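Local coordinates for envelopment polyprotein (Bovine Schmallenberg virus BH80/Germany/2011, PDB 7A56) that drives fusion of the viral envelope with a host membrane during entry as a class II fusion protein, shown here as its Gc fusion domains in the postfusion form, at the interface of chains A and B. Residues are numbered along the deposited sequence; one frame, centred on the assembly and turned at random. Chains: chain A/B, Envelopment polyprotein.

The interface of chains A and B. Residues chain A 56, 79-80, 82, 332, 334-335; chain B 217-218, 231-232.
The end of strand 226-231 of chain B, with loop residue B:Thr232, and the loop at B:Val217 and B:Leu218 meet, in chain A, the end of strand 70-80, the start of strand 335-343 and the loops at A:Tyr56, A:Ile82 and A:Ser332. The amide of B:Gln231 is gripped at both ends. B:Gln231 NE2 donates to the phenol oxygen OH of A:Tyr56 at 3.1 Å, in the amide plane but bent, 135° at the hydrogen; ring and amide planes stand nearly perpendicular. B:Gln231 OE1 accepts from A:Thr335 OG1 at 3.1 Å, in plane on a lone pair, and also pairs with water 2, 2.8 Å away. A bend in the glutamine chain (chi2 -58°) turns this amide back across A:Thr335, the side chains crossing at about a right angle. With OG anti to its own backbone N (chi1 -174°), A:Ser332 OG donates to B:Thr232 O at 2.8 Å from above the carbonyl plane. A:Gly334 N donates to A:Ser332 OG at 3.2 Å, a second-shell bond that should steady the hydroxyl. Water 2 also joins A:Gly334 O to B:Thr232 N, and water 1, at the tyrosine ring edge, links A:Tyr56 OH to B:Val217 O, 2.6 Å from that water. Apolar packing flanks this polar set: B:Val217 CG2 lies 3.6 Å from A:Pro80 CG, and B:Val217 CG1 meets A:Ile82 CD1 tip to tip at 3.8 Å, with B:Leu218 CD2 packing against the same CD1. A:Pro80 CD covers one face of the A:Tyr56 ring near its rim. The patch, hiding 241 Å², lies where strand ends and loops of neighbouring postfusion-trimer subunits meet, toward the end of the elongated molecule carrying helix 23-40.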
ATOM      1  N   TYR A  56     -25.397   0.524 -15.151  1.00 24.32           N
ATOM      2  CA  TYR A  56     -25.286   1.447 -14.032  1.00 25.10           C
ATOM      3  C   TYR A  56     -26.299   2.598 -14.170  1.00 25.36           C
ATOM      4  O   TYR A  56     -26.425   3.214 -15.236  1.00 25.75           O
ATOM      5  CB  TYR A  56     -23.855   1.984 -13.944  1.00 25.80           C
ATOM      6  CG  TYR A  56     -23.569   2.776 -12.679  1.00 23.24           C
ATOM      7  CD1 TYR A  56     -23.214   2.117 -11.482  1.00 21.84           C
ATOM      8  CD2 TYR A  56     -23.743   4.161 -12.652  1.00 23.99           C
ATOM      9  CE1 TYR A  56     -22.977   2.828 -10.322  1.00 22.61           C
ATOM     10  CE2 TYR A  56     -23.500   4.910 -11.478  1.00 23.06           C
ATOM     11  CZ  TYR A  56     -23.118   4.242 -10.327  1.00 23.72           C
ATOM     12  OH  TYR A  56     -22.869   4.930  -9.177  1.00 24.04           O
ATOM     13  N   ILE A  79     -20.370   8.172 -12.791  1.00 22.03           N
ATOM     14  CA  ILE A  79     -20.275   6.732 -12.908  1.00 20.12           C
ATOM     15  C   ILE A  79     -18.904   6.304 -12.390  1.00 20.43           C
ATOM     16  O   ILE A  79     -17.920   7.015 -12.637  1.00 22.28           O
ATOM     17  CB  ILE A  79     -20.466   6.250 -14.367  1.00 21.05           C
ATOM     18  CG1 ILE A  79     -20.298   4.736 -14.503  1.00 24.14           C
ATOM     19  CG2 ILE A  79     -19.542   6.962 -15.356  1.00 20.05           C
ATOM     20  CD1 ILE A  79     -20.700   4.218 -15.877  1.00 24.20           C
ATOM     21  N   PRO A  80     -18.816   5.192 -11.649  1.00 18.44           N
ATOM     22  CA  PRO A  80     -17.494   4.717 -11.167  1.00 20.10           C
ATOM     23  C   PRO A  80     -16.538   4.479 -12.308  1.00 21.64           C
ATOM     24  O   PRO A  80     -16.930   3.929 -13.343  1.00 21.93           O
ATOM     25  CB  PRO A  80     -17.824   3.393 -10.463  1.00 21.01           C
ATOM     26  CG  PRO A  80     -19.278   3.632  -9.965  1.00 19.31           C
ATOM     27  CD  PRO A  80     -19.940   4.386 -11.105  1.00 17.04           C
ATOM     28  N   ILE A  82     -14.751   2.204 -13.559  1.00 21.95           N
ATOM     29  CA  ILE A  82     -14.635   0.748 -13.471  1.00 22.79           C
ATOM     30  C   ILE A  82     -14.591   0.187 -14.882  1.00 23.24           C
ATOM     31  O   ILE A  82     -15.421   0.529 -15.713  1.00 22.23           O
ATOM     32  CB  ILE A  82     -15.793   0.118 -12.660  1.00 24.34           C
ATOM     33  CG1 ILE A  82     -15.592   0.444 -11.187  1.00 21.70           C
ATOM     34  CG2 ILE A  82     -15.865  -1.434 -12.889  1.00 24.51           C
ATOM     35  CD1 ILE A  82     -16.773   0.025 -10.253  1.00 23.68           C
ATOM     36  N   SER A 332     -12.619  -0.113  -8.824  1.00 24.40           N
ATOM     37  CA  SER A 332     -12.759   1.324  -9.128  1.00 22.85           C
ATOM     38  C   SER A 332     -11.439   2.072  -8.988  1.00 22.78           C
ATOM     39  O   SER A 332     -10.733   1.888  -8.010  1.00 22.98           O
ATOM     40  CB  SER A 332     -13.748   1.996  -8.180  1.00 23.92           C
ATOM     41  OG  SER A 332     -13.949   3.346  -8.598  1.00 24.18           O
ATOM     42  N   GLY A 334     -11.796   5.559  -9.329  1.00 22.39           N
ATOM     43  CA  GLY A 334     -12.229   6.906  -9.111  1.00 19.52           C
ATOM     44  C   GLY A 334     -13.665   7.080  -9.603  1.00 19.73           C
ATOM     45  O   GLY A 334     -14.428   6.116  -9.669  1.00 23.46           O
ATOM     46  N   THR A 335     -13.997   8.321  -9.947  1.00 18.39           N
ATOM     47  CA  THR A 335     -15.356   8.675 -10.425  1.00 20.15           C
ATOM     48  C   THR A 335     -15.255   9.476 -11.719  1.00 22.17           C
ATOM     49  O   THR A 335     -14.492  10.461 -11.798  1.00 22.24           O
ATOM     50  CB  THR A 335     -16.088   9.519  -9.375  1.00 22.69           C
ATOM     51  OG1 THR A 335     -16.158   8.860  -8.111  1.00 27.93           O
ATOM     52  CG2 THR A 335     -17.553   9.945  -9.892  1.00 19.33           C
TER
ATOM     53  N   VAL B 217     -20.182  -0.425  -4.788  1.00 23.15           N
ATOM     54  CA  VAL B 217     -19.928   0.551  -5.858  1.00 24.19           C
ATOM     55  C   VAL B 217     -20.679   0.206  -7.148  1.00 25.01           C
ATOM     56  O   VAL B 217     -21.064   1.113  -7.897  1.00 23.96           O
ATOM     57  CB  VAL B 217     -18.398   0.680  -6.070  1.00 23.27           C
ATOM     58  CG1 VAL B 217     -17.808  -0.614  -6.617  1.00 23.54           C
ATOM     59  CG2 VAL B 217     -18.022   1.837  -7.089  1.00 19.81           C
ATOM     60  N   LEU B 218     -20.956  -1.081  -7.431  1.00 22.29           N
ATOM     61  CA  LEU B 218     -21.713  -1.383  -8.661  1.00 23.83           C
ATOM     62  C   LEU B 218     -23.207  -1.171  -8.544  1.00 26.31           C
ATOM     63  O   LEU B 218     -23.898  -1.131  -9.594  1.00 26.33           O
ATOM     64  CB  LEU B 218     -21.477  -2.854  -9.128  1.00 28.28           C
ATOM     65  CG  LEU B 218     -20.081  -3.267  -9.651  1.00 30.57           C
ATOM     66  CD1 LEU B 218     -20.122  -4.743 -10.120  1.00 30.69           C
ATOM     67  CD2 LEU B 218     -19.741  -2.396 -10.834  1.00 30.48           C
ATOM     68  N   GLN B 231     -19.232   6.282  -4.132  1.00 19.90           N
ATOM     69  CA  GLN B 231     -18.099   6.406  -5.034  1.00 20.92           C
ATOM     70  C   GLN B 231     -16.831   6.100  -4.229  1.00 22.50           C
ATOM     71  O   GLN B 231     -16.666   6.583  -3.098  1.00 23.05           O
ATOM     72  CB  GLN B 231     -18.051   7.831  -5.631  1.00 22.93           C
ATOM     73  CG  GLN B 231     -19.282   8.177  -6.445  1.00 22.42           C
ATOM     74  CD  GLN B 231     -19.508   7.208  -7.597  1.00 23.70           C
ATOM     75  OE1 GLN B 231     -18.565   6.913  -8.382  1.00 24.40           O
ATOM     76  NE2 GLN B 231     -20.757   6.688  -7.708  1.00 22.64           N
ATOM     77  N   THR B 232     -15.964   5.265  -4.773  1.00 24.56           N
ATOM     78  CA  THR B 232     -14.822   4.835  -3.987  1.00 23.42           C
ATOM     79  C   THR B 232     -13.668   4.479  -4.913  1.00 24.91           C
ATOM     80  O   THR B 232     -13.727   4.682  -6.135  1.00 24.22           O
ATOM     81  CB  THR B 232     -15.237   3.651  -3.096  1.00 24.56           C
ATOM     82  OG1 THR B 232     -14.119   3.234  -2.246  1.00 25.29           O
ATOM     83  CG2 THR B 232     -15.643   2.480  -3.999  1.00 25.99           C
TER
HETATM   84  O   HOH W   1     -21.778   3.515  -7.084  1.00 22.15           O
HETATM   85  O   HOH W   2     -16.470   5.149  -7.690  1.00 23.74           O
HETATM   86  O   HOH W   3     -14.089   7.673  -6.531  1.00 34.82           O